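Local structure of urocanate hydratase (Paenibacillus sp. Soil724D2, 7NED) at residues 161-166 / 236-241; 252-257 / 311-316; 332-337 / 443-448. The protein probably adds water to thiourocanate during bacterial ergothioneine catabolism and binds NAD+ as its cofactor. One frame throughout, in Å; residues are numbered along the deposited sequence.

From the N terminus, the first contact begins on strand 159-163 of the parallel sheet; interaction 1 closes a loop of 69 residues by setting helix 234-243 against that strand. Interaction 2 opens after this loop is complete and joins the segment following strand 250-251 to the end of strand 309-312. Interaction 3 follows in turn, tying the last strand of the parallel sheet, 333-334, to a loop of the C-terminal family region. The three loops therefore run in series, neither nested nor crossed. Neighbours in this series touch: Tyr238 meets Thr252 between interactions 1 and 2, and Asp312 pairs with Asp333 between interactions 2 and 3. All three reach NAD.

Interaction 1: 161-166 / 236-241; sequences LTAGLG and DIYPEL. With NAD (nicotinamide-adenine-dinucleotide), chain C.
Leu161 and Tyr238 illustrate how an aliphatic branch can fill one face of an aromatic ring. The leucine has CG anti to its backbone N (chi1 170°), and its CD2 methyl lies over the middle of the ring, 3.6 Å from the centroid of Tyr238 and only 9° off the ring normal, a CH-pi contact. The same methyl meets a second residue of the helix tip to tip, with Leu161 CD2 3.6 Å from Leu241 CD1. Tyr238, whose CG is anti to the carbonyl carbon (chi1 -76°), runs its ring toward the strand until the hydroxyl arrives at the backbone: OH is 3.0 Å from Thr162 C, which lies at the ring edge, near its plane. Ala163 CB stands 3.7 Å from Tyr238 OH and approaches the ring obliquely. The hydroxyl makes its hydrogen bond to Thr252 O, just past the neighbouring strand 250-251, so this buried polar atom is satisfied beyond the pair of segments. Side chains of helix 282-305 also touch Tyr238. Past Ala163 the strand gives way to Gly164, Leu165 and Gly166, where Gly166 CA comes within 3.2 Å of NAD O5B and a side chain would collide with the cofactor. Helix 234-243 covers the sheet here, while strand 159-163 and the glycine-rich loop after it, GxGxxG from Gly164, are those of a Rossmann-type dinucleotide site.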
loop_
_atom_site.group_PDB
_atom_site.type_symbol
_atom_site.label_atom_id
_atom_site.label_comp_id
_atom_site.label_asym_id
_atom_site.label_seq_id
_atom_site.Cartn_x
_atom_site.Cartn_y
_atom_site.Cartn_z
ATOM N N LEU A 161 -34.392 4.869 13.011
ATOM C CA LEU A 161 -33.752 5.917 13.773
ATOM C C LEU A 161 -32.306 5.980 13.330
ATOM O O LEU A 161 -31.642 4.953 13.297
ATOM C CB LEU A 161 -33.818 5.626 15.262
ATOM C CG LEU A 161 -32.967 6.533 16.147
ATOM C CD1 LEU A 161 -33.553 7.945 16.205
ATOM C CD2 LEU A 161 -32.836 5.897 17.542
ATOM N N THR A 162 -31.816 7.180 13.037
ATOM C CA THR A 162 -30.388 7.306 12.765
ATOM C C THR A 162 -29.923 8.681 13.222
ATOM O O THR A 162 -30.695 9.460 13.795
ATOM C CB THR A 162 -30.085 7.055 11.284
ATOM O OG1 THR A 162 -28.659 7.039 11.093
ATOM C CG2 THR A 162 -30.698 8.133 10.409
ATOM N N ALA A 163 -28.660 9.003 12.927
ATOM C CA ALA A 163 -28.143 10.310 13.297
ATOM C C ALA A 163 -27.107 10.734 12.264
ATOM O O ALA A 163 -26.521 9.898 11.566
ATOM C CB ALA A 163 -27.510 10.278 14.696
ATOM N N GLY A 164 -26.880 12.045 12.189
ATOM C CA GLY A 164 -25.882 12.584 11.306
ATOM C C GLY A 164 -26.446 12.990 9.961
ATOM O O GLY A 164 -26.865 12.139 9.181
ATOM N N LEU A 165 -26.453 14.288 9.683
ATOM C CA LEU A 165 -26.896 14.774 8.384
ATOM C C LEU A 165 -25.785 15.559 7.688
ATOM O O LEU A 165 -26.034 16.659 7.169
ATOM C CB LEU A 165 -28.126 15.655 8.534
ATOM C CG LEU A 165 -29.390 14.943 9.042
ATOM C CD1 LEU A 165 -30.540 15.959 9.224
ATOM C CD2 LEU A 165 -29.785 13.847 8.029
ATOM N N GLY A 166 -24.578 15.000 7.671
ATOM C CA GLY A 166 -23.441 15.586 6.981
ATOM C C GLY A 166 -23.394 15.196 5.516
ATOM O O GLY A 166 -24.427 14.919 4.888
ATOM N N ASP A 236 -27.805 11.952 23.599
ATOM C CA ASP A 236 -28.921 12.306 24.468
ATOM C C ASP A 236 -30.226 11.670 24.010
ATOM O O ASP A 236 -30.997 11.181 24.844
ATOM C CB ASP A 236 -29.108 13.833 24.511
ATOM C CG ASP A 236 -27.876 14.558 25.031
ATOM O OD1 ASP A 236 -27.654 15.730 24.642
ATOM O OD2 ASP A 236 -27.155 13.963 25.847
ATOM N N ILE A 237 -30.488 11.659 22.698
ATOM C CA ILE A 237 -31.805 11.234 22.215
ATOM C C ILE A 237 -31.938 9.727 22.315
ATOM O O ILE A 237 -32.987 9.212 22.726
ATOM C CB ILE A 237 -32.053 11.696 20.771
ATOM C CG1 ILE A 237 -32.100 13.233 20.650
ATOM C CG2 ILE A 237 -33.360 11.020 20.195
ATOM C CD1 ILE A 237 -33.187 13.884 21.467
ATOM N N TYR A 238 -30.891 8.988 21.913
ATOM C CA TYR A 238 -31.018 7.533 21.885
ATOM C C TYR A 238 -31.306 6.986 23.271
ATOM O O TYR A 238 -32.243 6.176 23.408
ATOM C CB TYR A 238 -29.784 6.862 21.287
ATOM C CG TYR A 238 -29.639 6.934 19.777
ATOM C CD1 TYR A 238 -29.057 5.886 19.086
ATOM C CD2 TYR A 238 -30.071 8.049 19.052
ATOM C CE1 TYR A 238 -28.890 5.940 17.727
ATOM C CE2 TYR A 238 -29.909 8.110 17.690
ATOM C CZ TYR A 238 -29.299 7.046 17.034
ATOM O OH TYR A 238 -29.120 7.101 15.672
ATOM N N PRO A 239 -30.597 7.390 24.323
ATOM C CA PRO A 239 -30.934 6.870 25.658
ATOM C C PRO A 239 -32.315 7.283 26.102
ATOM O O PRO A 239 -32.968 6.528 26.836
ATOM C CB PRO A 239 -29.862 7.485 26.568
ATOM C CG PRO A 239 -28.725 7.834 25.644
ATOM C CD PRO A 239 -29.374 8.222 24.346
ATOM N N GLU A 240 -32.772 8.464 25.676
ATOM C CA GLU A 240 -34.120 8.907 26.023
ATOM C C GLU A 240 -35.182 8.008 25.389
ATOM O O GLU A 240 -36.197 7.696 26.019
ATOM C CB GLU A 240 -34.299 10.366 25.616
ATOM C CG GLU A 240 -35.711 10.887 25.744
ATOM C CD GLU A 240 -36.142 11.067 27.187
ATOM O OE1 GLU A 240 -37.290 11.510 27.396
ATOM O OE2 GLU A 240 -35.340 10.777 28.107
ATOM N N LEU A 241 -34.976 7.567 24.151
ATOM C CA LEU A 241 -35.937 6.633 23.571
ATOM C C LEU A 241 -35.940 5.323 24.338
ATOM O O LEU A 241 -36.988 4.692 24.520
ATOM C CB LEU A 241 -35.619 6.395 22.102
ATOM C CG LEU A 241 -35.674 7.643 21.235
ATOM C CD1 LEU A 241 -35.202 7.280 19.838
ATOM C CD2 LEU A 241 -37.120 8.165 21.199
HETATM P PA NAD C . -19.741 14.736 8.248
HETATM O O1A NAD C . -18.733 15.015 9.359
HETATM O O2A NAD C . -20.002 15.597 7.079
HETATM O O5B NAD C . -21.211 14.842 9.084
HETATM C C5B NAD C . -21.206 14.252 10.321
HETATM C C4B NAD C . -22.560 14.770 10.993
HETATM O O4B NAD C . -22.728 14.301 12.302
HETATM C C3B NAD C . -22.359 16.319 11.060
HETATM O O3B NAD C . -23.448 16.953 10.531
HETATM C C2B NAD C . -22.249 16.577 12.594
HETATM O O2B NAD C . -22.879 17.738 12.996
HETATM C C1B NAD C . -23.128 15.435 13.096
HETATM N N9A NAD C . -22.849 15.011 14.469
HETATM C C8A NAD C . -21.632 14.898 15.133
HETATM N N7A NAD C . -21.754 14.485 16.370
HETATM C C5A NAD C . -23.118 14.285 16.536
HETATM C C6A NAD C . -23.895 13.859 17.636
HETATM N N6A NAD C . -23.325 13.519 18.814
HETATM N N1A NAD C . -25.248 13.755 17.512
HETATM C C2A NAD C . -25.764 14.137 16.317
HETATM N N3A NAD C . -25.158 14.559 15.195
HETATM C C4A NAD C . -23.818 14.626 15.347
HETATM O O3 NAD C . -19.476 13.203 8.056
HETATM P PN NAD C . -20.082 12.441 6.793
HETATM O O1N NAD C . -19.445 12.567 5.440
HETATM O O2N NAD C . -21.589 12.441 6.946
HETATM O O5D NAD C . -19.735 10.787 7.126
HETATM C C5D NAD C . -20.249 10.340 8.393
HETATM C C4D NAD C . -19.752 8.943 8.647
HETATM O O4D NAD C . -19.958 8.113 7.519
HETATM C C3D NAD C . -18.150 9.138 8.734
HETATM O O3D NAD C . -17.595 8.363 9.790
HETATM C C2D NAD C . -17.631 8.578 7.359
HETATM O O2D NAD C . -16.433 7.917 7.399
HETATM C C1D NAD C . -18.720 7.459 7.378
HETATM N N1N NAD C . -18.792 6.554 6.223
HETATM C C2N NAD C . -17.704 5.704 6.192
HETATM C C3N NAD C . -17.597 4.716 5.227
HETATM C C7N NAD C . -16.317 3.869 5.248
HETATM O O7N NAD C . -16.240 2.724 4.803
HETATM N N7N NAD C . -15.170 4.471 5.737
HETATM C C4N NAD C . -18.653 4.612 4.311
HETATM C C5N NAD C . -19.740 5.481 4.392
HETATM C C6N NAD C . -19.817 6.467 5.390
#

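Interaction 2: 252-257 / 311-316. With NAD (nicotinamide-adenine-dinucleotide), chain C.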
loop_
_atom_site.group_PDB
_atom_site.type_symbol
_atom_site.label_atom_id
_atom_site.label_comp_id
_atom_site.label_asym_id
_atom_site.label_seq_id
_atom_site.Cartn_x
_atom_site.Cartn_y
_atom_site.Cartn_z
ATOM N N THR A 252 -29.540 2.861 13.359
ATOM C CA THR A 252 -28.122 2.965 12.994
ATOM C C THR A 252 -27.641 4.355 13.395
ATOM O O THR A 252 -28.275 5.050 14.201
ATOM C CB THR A 252 -27.899 2.626 11.506
ATOM O OG1 THR A 252 -26.487 2.631 11.229
ATOM C CG2 THR A 252 -28.579 3.599 10.563
ATOM N N ASP A 253 -26.473 4.745 12.863
ATOM C CA ASP A 253 -25.867 6.025 13.190
ATOM C C ASP A 253 -24.945 6.362 12.034
ATOM O O ASP A 253 -24.311 5.470 11.474
ATOM C CB ASP A 253 -25.082 5.941 14.507
ATOM C CG ASP A 253 -24.334 7.243 14.819
ATOM O OD1 ASP A 253 -23.252 7.490 14.232
ATOM O OD2 ASP A 253 -24.847 8.044 15.625
ATOM N N GLN A 254 -24.908 7.620 11.641
ATOM C CA GLN A 254 -23.901 7.986 10.681
ATOM C C GLN A 254 -23.352 9.354 11.016
ATOM O O GLN A 254 -23.105 10.189 10.143
ATOM C CB GLN A 254 -24.429 7.889 9.261
ATOM C CG GLN A 254 -23.303 7.449 8.323
ATOM C CD GLN A 254 -23.795 7.223 6.931
ATOM O OE1 GLN A 254 -24.888 7.663 6.560
ATOM N NE2 GLN A 254 -23.065 6.382 6.189
ATOM N N THR A 255 -23.026 9.511 12.277
ATOM C CA THR A 255 -22.313 10.653 12.734
ATOM C C THR A 255 -20.831 10.428 12.352
ATOM O O THR A 255 -20.380 9.364 12.024
ATOM C CB THR A 255 -22.370 10.791 14.257
ATOM O OG1 THR A 255 -21.852 9.630 14.846
ATOM C CG2 THR A 255 -23.792 11.026 14.756
ATOM N N SER A 256 -20.029 11.430 12.589
ATOM C CA SER A 256 -18.618 11.313 12.362
ATOM C C SER A 256 -17.903 10.689 13.595
ATOM O O SER A 256 -17.060 11.288 14.126
ATOM C CB SER A 256 -18.034 12.673 12.029
ATOM O OG SER A 256 -18.434 13.609 12.991
ATOM N N ALA A 257 -18.266 9.472 13.986
ATOM C CA ALA A 257 -17.719 8.786 15.115
ATOM C C ALA A 257 -16.300 8.331 14.894
ATOM O O ALA A 257 -15.659 7.967 15.796
ATOM C CB ALA A 257 -18.596 7.632 15.548
ATOM N N PHE A 311 -27.547 -1.674 13.378
ATOM C CA PHE A 311 -26.325 -1.938 12.629
ATOM C C PHE A 311 -25.444 -0.701 12.585
ATOM O O PHE A 311 -25.891 0.433 12.767
ATOM C CB PHE A 311 -26.625 -2.452 11.202
ATOM C CG PHE A 311 -27.220 -1.412 10.299
ATOM C CD1 PHE A 311 -26.410 -0.654 9.454
ATOM C CD2 PHE A 311 -28.578 -1.159 10.326
ATOM C CE1 PHE A 311 -26.952 0.322 8.620
ATOM C CE2 PHE A 311 -29.155 -0.187 9.489
ATOM C CZ PHE A 311 -28.333 0.566 8.628
ATOM N N ASP A 312 -24.154 -0.975 12.388
ATOM C CA ASP A 312 -23.122 0.033 12.189
ATOM C C ASP A 312 -23.086 0.418 10.712
ATOM O O ASP A 312 -23.016 -0.454 9.830
ATOM C CB ASP A 312 -21.788 -0.571 12.667
ATOM C CG ASP A 312 -20.598 0.363 12.539
ATOM O OD1 ASP A 312 -20.576 1.219 11.633
ATOM O OD2 ASP A 312 -19.643 0.178 13.340
ATOM N N ASN A 313 -23.161 1.723 10.439
ATOM C CA ASN A 313 -23.274 2.205 9.069
ATOM C C ASN A 313 -21.922 2.640 8.511
ATOM O O ASN A 313 -21.849 3.490 7.616
ATOM C CB ASN A 313 -24.303 3.337 8.992
ATOM C CG ASN A 313 -24.984 3.431 7.643
ATOM O OD1 ASN A 313 -24.707 2.661 6.714
ATOM N ND2 ASN A 313 -25.894 4.407 7.520
ATOM N N GLY A 314 -20.853 2.051 9.034
ATOM C CA GLY A 314 -19.526 2.198 8.495
ATOM C C GLY A 314 -18.822 3.419 9.025
ATOM O O GLY A 314 -18.188 4.121 8.257
ATOM N N ASN A 315 -18.934 3.719 10.312
ATOM C CA ASN A 315 -18.237 4.888 10.831
ATOM C C ASN A 315 -17.387 4.556 12.044
ATOM O O ASN A 315 -17.087 5.454 12.828
ATOM C CB ASN A 315 -19.215 6.013 11.155
ATOM C CG ASN A 315 -20.266 5.612 12.210
ATOM O OD1 ASN A 315 -20.366 4.436 12.582
ATOM N ND2 ASN A 315 -21.070 6.580 12.658
ATOM N N ASN A 316 -16.943 3.295 12.190
ATOM C CA ASN A 316 -16.208 2.874 13.399
ATOM C C ASN A 316 -16.891 3.231 14.697
ATOM O O ASN A 316 -16.219 3.389 15.717
ATOM C CB ASN A 316 -14.760 3.387 13.415
ATOM C CG ASN A 316 -13.805 2.523 12.603
ATOM O OD1 ASN A 316 -14.054 2.113 11.476
ATOM N ND2 ASN A 316 -12.619 2.360 13.177
HETATM P PA NAD C . -19.741 14.736 8.248
HETATM O O1A NAD C . -18.733 15.015 9.359
HETATM O O2A NAD C . -20.002 15.597 7.079
HETATM O O5B NAD C . -21.211 14.842 9.084
HETATM C C5B NAD C . -21.206 14.252 10.321
HETATM C C4B NAD C . -22.560 14.770 10.993
HETATM O O4B NAD C . -22.728 14.301 12.302
HETATM C C3B NAD C . -22.359 16.319 11.060
HETATM O O3B NAD C . -23.448 16.953 10.531
HETATM C C2B NAD C . -22.249 16.577 12.594
HETATM O O2B NAD C . -22.879 17.738 12.996
HETATM C C1B NAD C . -23.128 15.435 13.096
HETATM N N9A NAD C . -22.849 15.011 14.469
HETATM C C8A NAD C . -21.632 14.898 15.133
HETATM N N7A NAD C . -21.754 14.485 16.370
HETATM C C5A NAD C . -23.118 14.285 16.536
HETATM C C6A NAD C . -23.895 13.859 17.636
HETATM N N6A NAD C . -23.325 13.519 18.814
HETATM N N1A NAD C . -25.248 13.755 17.512
HETATM C C2A NAD C . -25.764 14.137 16.317
HETATM N N3A NAD C . -25.158 14.559 15.195
HETATM C C4A NAD C . -23.818 14.626 15.347
HETATM O O3 NAD C . -19.476 13.203 8.056
HETATM P PN NAD C . -20.082 12.441 6.793
HETATM O O1N NAD C . -19.445 12.567 5.440
HETATM O O2N NAD C . -21.589 12.441 6.946
HETATM O O5D NAD C . -19.735 10.787 7.126
HETATM C C5D NAD C . -20.249 10.340 8.393
HETATM C C4D NAD C . -19.752 8.943 8.647
HETATM O O4D NAD C . -19.958 8.113 7.519
HETATM C C3D NAD C . -18.150 9.138 8.734
HETATM O O3D NAD C . -17.595 8.363 9.790
HETATM C C2D NAD C . -17.631 8.578 7.359
HETATM O O2D NAD C . -16.433 7.917 7.399
HETATM C C1D NAD C . -18.720 7.459 7.378
HETATM N N1N NAD C . -18.792 6.554 6.223
HETATM C C2N NAD C . -17.704 5.704 6.192
HETATM C C3N NAD C . -17.597 4.716 5.227
HETATM C C7N NAD C . -16.317 3.869 5.248
HETATM O O7N NAD C . -16.240 2.724 4.803
HETATM N N7N NAD C . -15.170 4.471 5.737
HETATM C C4N NAD C . -18.653 4.612 4.311
HETATM C C5N NAD C . -19.740 5.481 4.392
HETATM C C6N NAD C . -19.817 6.467 5.390
HETATM O O HOH W 1 -22.906 3.316 12.546
#
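Asn315 reaches across to Asp253 and Thr255, and its side chain can be followed atom by atom. CB lies against the cofactor, with Asn315 CB 3.2 Å from NAD O3D. From there CG stands between the backbone N and the carbonyl carbon (chi1 60°), facing Thr255 O and Asp253 OD1. At the tip ND2 spends both hydrogens: a nearly straight bond to Thr255 O (2.9 Å, 166°) and a more bent one from Asn315 ND2 to the anti lone pair of Asp253 OD1 (2.8 Å, 133°), both acceptors close to the amide plane. At the other branch, a water accepts from Asn313 N and lies within bonding distance of Asn315 OD1 and Asp253 O, though it has more acceptors near it than protons to give. Asp253 OD1 is thus a hub gripped by three donors, since Thr255 OG1 meets its syn lone pair at 2.6 Å and Thr255 N arrives from above the carboxylate plane, closing an Asx turn. An alanine in place of Asp253 would probably leave these three donors without their acceptor and the Asn315 amide freer to turn. Nearer the strands, Thr252 CB rests over a face of the Phe311 ring, 3.7 Å from its centroid, while Thr252 OG1 donates to Phe311 O at 2.7 Å. Between the two ends the amides of Gln254 and Asn313 stack almost parallel, and Gln254 CG sits 3.5 Å from NAD O4D. A second Asx turn, built on Asp312 OD1, receives Gly314 N. Such loops leaving neighbouring parallel strands at their C-terminal ends line a Rossmann-like NAD pocket, Gly314, Asn315 and Gln254 at the nicotinamide and its ribose, Thr255 and Ser256 toward the adenine and phosphate.

Interaction 3: 332-337 / 443-448. With NAD (nicotinamide-adenine-dinucleotide), chain C.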
loop_
_atom_site.group_PDB
_atom_site.type_symbol
_atom_site.label_atom_id
_atom_site.label_comp_id
_atom_site.label_asym_id
_atom_site.label_seq_id
_atom_site.Cartn_x
_atom_site.Cartn_y
_atom_site.Cartn_z
ATOM N N ILE A 332 -23.324 -5.743 17.659
ATOM C CA ILE A 332 -24.061 -5.012 16.639
ATOM C C ILE A 332 -23.483 -5.353 15.275
ATOM O O ILE A 332 -22.262 -5.346 15.093
ATOM C CB ILE A 332 -23.986 -3.504 16.918
ATOM C CG1 ILE A 332 -24.863 -3.161 18.122
ATOM C CG2 ILE A 332 -24.532 -2.729 15.746
ATOM C CD1 ILE A 332 -24.650 -1.755 18.612
ATOM N N ASP A 333 -24.362 -5.641 14.313
ATOM C CA ASP A 333 -23.969 -6.007 12.963
ATOM C C ASP A 333 -23.293 -4.851 12.259
ATOM O O ASP A 333 -23.491 -3.693 12.604
ATOM C CB ASP A 333 -25.171 -6.423 12.122
ATOM C CG ASP A 333 -25.620 -7.832 12.408
ATOM O OD1 ASP A 333 -26.783 -8.035 12.859
ATOM O OD2 ASP A 333 -24.782 -8.722 12.197
ATOM N N ILE A 334 -22.494 -5.188 11.246
ATOM C CA ILE A 334 -21.945 -4.206 10.316
ATOM C C ILE A 334 -22.687 -4.353 8.996
ATOM O O ILE A 334 -23.030 -5.465 8.583
ATOM C CB ILE A 334 -20.416 -4.402 10.124
ATOM C CG1 ILE A 334 -19.831 -3.359 9.154
ATOM C CG2 ILE A 334 -20.095 -5.820 9.632
ATOM C CD1 ILE A 334 -19.880 -1.885 9.672
ATOM N N PHE A 335 -22.922 -3.232 8.319
ATOM C CA PHE A 335 -23.793 -3.301 7.147
ATOM C C PHE A 335 -23.205 -4.123 6.010
ATOM O O PHE A 335 -23.950 -4.583 5.131
ATOM C CB PHE A 335 -24.097 -1.897 6.654
ATOM C CG PHE A 335 -22.971 -1.259 5.893
ATOM C CD1 PHE A 335 -21.974 -0.560 6.553
ATOM C CD2 PHE A 335 -22.949 -1.301 4.511
ATOM C CE1 PHE A 335 -20.945 0.039 5.849
ATOM C CE2 PHE A 335 -21.930 -0.664 3.811
ATOM C CZ PHE A 335 -20.937 -0.011 4.476
ATOM N N THR A 336 -21.884 -4.259 5.967
ATOM C CA THR A 336 -21.255 -4.993 4.888
ATOM C C THR A 336 -21.550 -6.483 5.039
ATOM O O THR A 336 -22.302 -7.071 4.249
ATOM C CB THR A 336 -19.744 -4.720 4.904
ATOM O OG1 THR A 336 -19.248 -4.987 6.223
ATOM C CG2 THR A 336 -19.468 -3.243 4.552
ATOM N N GLU A 337 -20.999 -7.093 6.077
ATOM C CA GLU A 337 -21.197 -8.528 6.261
ATOM C C GLU A 337 -22.687 -8.867 6.326
ATOM O O GLU A 337 -23.120 -9.911 5.826
ATOM C CB GLU A 337 -20.488 -8.991 7.543
ATOM C CG GLU A 337 -20.561 -10.494 7.766
ATOM C CD GLU A 337 -21.826 -10.967 8.492
ATOM O OE1 GLU A 337 -22.623 -10.142 9.014
ATOM O OE2 GLU A 337 -22.036 -12.202 8.498
ATOM N N PRO A 443 -11.212 -4.417 8.476
ATOM C CA PRO A 443 -11.692 -5.488 9.335
ATOM C C PRO A 443 -12.951 -5.145 10.126
ATOM O O PRO A 443 -13.577 -6.040 10.566
ATOM C CB PRO A 443 -10.498 -5.783 10.243
ATOM C CG PRO A 443 -9.342 -5.236 9.548
ATOM C CD PRO A 443 -9.850 -4.037 8.842
ATOM N N ASN A 444 -13.286 -3.887 10.292
ATOM C CA ASN A 444 -14.545 -3.589 10.977
ATOM C C ASN A 444 -15.515 -2.853 10.070
ATOM O O ASN A 444 -16.516 -2.303 10.552
ATOM C CB ASN A 444 -14.292 -2.797 12.267
ATOM C CG ASN A 444 -13.449 -3.567 13.252
ATOM O OD1 ASN A 444 -13.487 -4.792 13.285
ATOM N ND2 ASN A 444 -12.672 -2.862 14.043
ATOM N N ILE A 445 -15.263 -2.847 8.762
ATOM C CA ILE A 445 -16.259 -2.360 7.822
ATOM C C ILE A 445 -16.272 -3.349 6.667
ATOM O O ILE A 445 -16.820 -4.451 6.788
ATOM C CB ILE A 445 -15.981 -0.902 7.370
ATOM C CG1 ILE A 445 -15.988 0.040 8.563
ATOM C CG2 ILE A 445 -17.030 -0.408 6.361
ATOM C CD1 ILE A 445 -15.866 1.513 8.202
ATOM N N MET A 446 -15.601 -3.009 5.573
ATOM C CA MET A 446 -15.739 -3.798 4.349
ATOM C C MET A 446 -15.472 -5.276 4.568
ATOM O O MET A 446 -16.217 -6.132 4.065
ATOM C CB MET A 446 -14.790 -3.278 3.260
ATOM C CG MET A 446 -14.957 -4.048 1.968
ATOM S SD MET A 446 -16.455 -3.472 1.098
ATOM C CE MET A 446 -16.329 -4.277 -0.492
ATOM N N THR A 447 -14.367 -5.613 5.262
ATOM C CA THR A 447 -13.908 -6.998 5.324
ATOM C C THR A 447 -14.024 -7.606 6.735
ATOM O O THR A 447 -13.210 -8.451 7.149
ATOM C CB THR A 447 -12.478 -7.081 4.773
ATOM O OG1 THR A 447 -11.620 -6.168 5.470
ATOM C CG2 THR A 447 -12.483 -6.692 3.288
ATOM N N GLU A 448 -15.056 -7.220 7.473
ATOM C CA GLU A 448 -15.301 -7.812 8.773
ATOM C C GLU A 448 -15.845 -9.228 8.599
ATOM O O GLU A 448 -16.811 -9.447 7.863
ATOM C CB GLU A 448 -16.297 -6.955 9.550
ATOM C CG GLU A 448 -16.539 -7.489 10.942
ATOM C CD GLU A 448 -17.311 -6.505 11.787
ATOM O OE1 GLU A 448 -17.044 -5.276 11.696
ATOM O OE2 GLU A 448 -18.201 -6.950 12.534
HETATM P PA NAD C . -19.741 14.736 8.248
HETATM O O1A NAD C . -18.733 15.015 9.359
HETATM O O2A NAD C . -20.002 15.597 7.079
HETATM O O5B NAD C . -21.211 14.842 9.084
HETATM C C5B NAD C . -21.206 14.252 10.321
HETATM C C4B NAD C . -22.560 14.770 10.993
HETATM O O4B NAD C . -22.728 14.301 12.302
HETATM C C3B NAD C . -22.359 16.319 11.060
HETATM O O3B NAD C . -23.448 16.953 10.531
HETATM C C2B NAD C . -22.249 16.577 12.594
HETATM O O2B NAD C . -22.879 17.738 12.996
HETATM C C1B NAD C . -23.128 15.435 13.096
HETATM N N9A NAD C . -22.849 15.011 14.469
HETATM C C8A NAD C . -21.632 14.898 15.133
HETATM N N7A NAD C . -21.754 14.485 16.370
HETATM C C5A NAD C . -23.118 14.285 16.536
HETATM C C6A NAD C . -23.895 13.859 17.636
HETATM N N6A NAD C . -23.325 13.519 18.814
HETATM N N1A NAD C . -25.248 13.755 17.512
HETATM C C2A NAD C . -25.764 14.137 16.317
HETATM N N3A NAD C . -25.158 14.559 15.195
HETATM C C4A NAD C . -23.818 14.626 15.347
HETATM O O3 NAD C . -19.476 13.203 8.056
HETATM P PN NAD C . -20.082 12.441 6.793
HETATM O O1N NAD C . -19.445 12.567 5.440
HETATM O O2N NAD C . -21.589 12.441 6.946
HETATM O O5D NAD C . -19.735 10.787 7.126
HETATM C C5D NAD C . -20.249 10.340 8.393
HETATM C C4D NAD C . -19.752 8.943 8.647
HETATM O O4D NAD C . -19.958 8.113 7.519
HETATM C C3D NAD C . -18.150 9.138 8.734
HETATM O O3D NAD C . -17.595 8.363 9.790
HETATM C C2D NAD C . -17.631 8.578 7.359
HETATM O O2D NAD C . -16.433 7.917 7.399
HETATM C C1D NAD C . -18.720 7.459 7.378
HETATM N N1N NAD C . -18.792 6.554 6.223
HETATM C C2N NAD C . -17.704 5.704 6.192
HETATM C C3N NAD C . -17.597 4.716 5.227
HETATM C C7N NAD C . -16.317 3.869 5.248
HETATM O O7N NAD C . -16.240 2.724 4.803
HETATM N N7N NAD C . -15.170 4.471 5.737
HETATM C C4N NAD C . -18.653 4.612 4.311
HETATM C C5N NAD C . -19.740 5.481 4.392
HETATM C C6N NAD C . -19.817 6.467 5.390
#
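Ile334 meets the loop first at Asn444, where the CD1 methyl of Ile334 lies 3.5 Å from the backbone Asn444 O. Pro443 and Asn444 also pack on Trp102 of the second subunit. Ile445 comes next and faces two ways. Its CG2, anti to the backbone N, is 4.0 Å from Phe335 CE1, and both Ile445 CG2 and CD1 approach the carboxamide oxygen O7N of NAD, with CG2 at 3.6 Å. Ile445 O accepts a short hydrogen bond from Thr336 OG1 at 2.5 Å, the hydroxyl standing well above the carbonyl plane (54° out of it); chi1 of 53° puts OG1 between the backbone N and carbonyl carbon of the threonine.

This is an example of a junction between two sheets: the outermost strand 333-334 of the Rossmann-like parallel sheet, with helix 335-344 leading out of it, meets a loop that follows strand 428-441 of the mixed sheet.

Ile445 also starts a type I turn that ends at Glu448. Within it, Met446 CA packs 3.8 Å from Thr336 CG2, while the methionine side chain turns from the contact to Leu435, Met440 and Phe344. Glu448 brings the chain back. Its side chain is extended beyond CG and crosses Ile334 with Glu448 CD 3.6 Å from CG2 of that isoleucine, and its carboxylate forms a salt bridge with Arg318. Glu448 O sits 3.7 Å from Glu337 CB and is also hydrogen-bonded by Arg341, which reaches Met446 O as well.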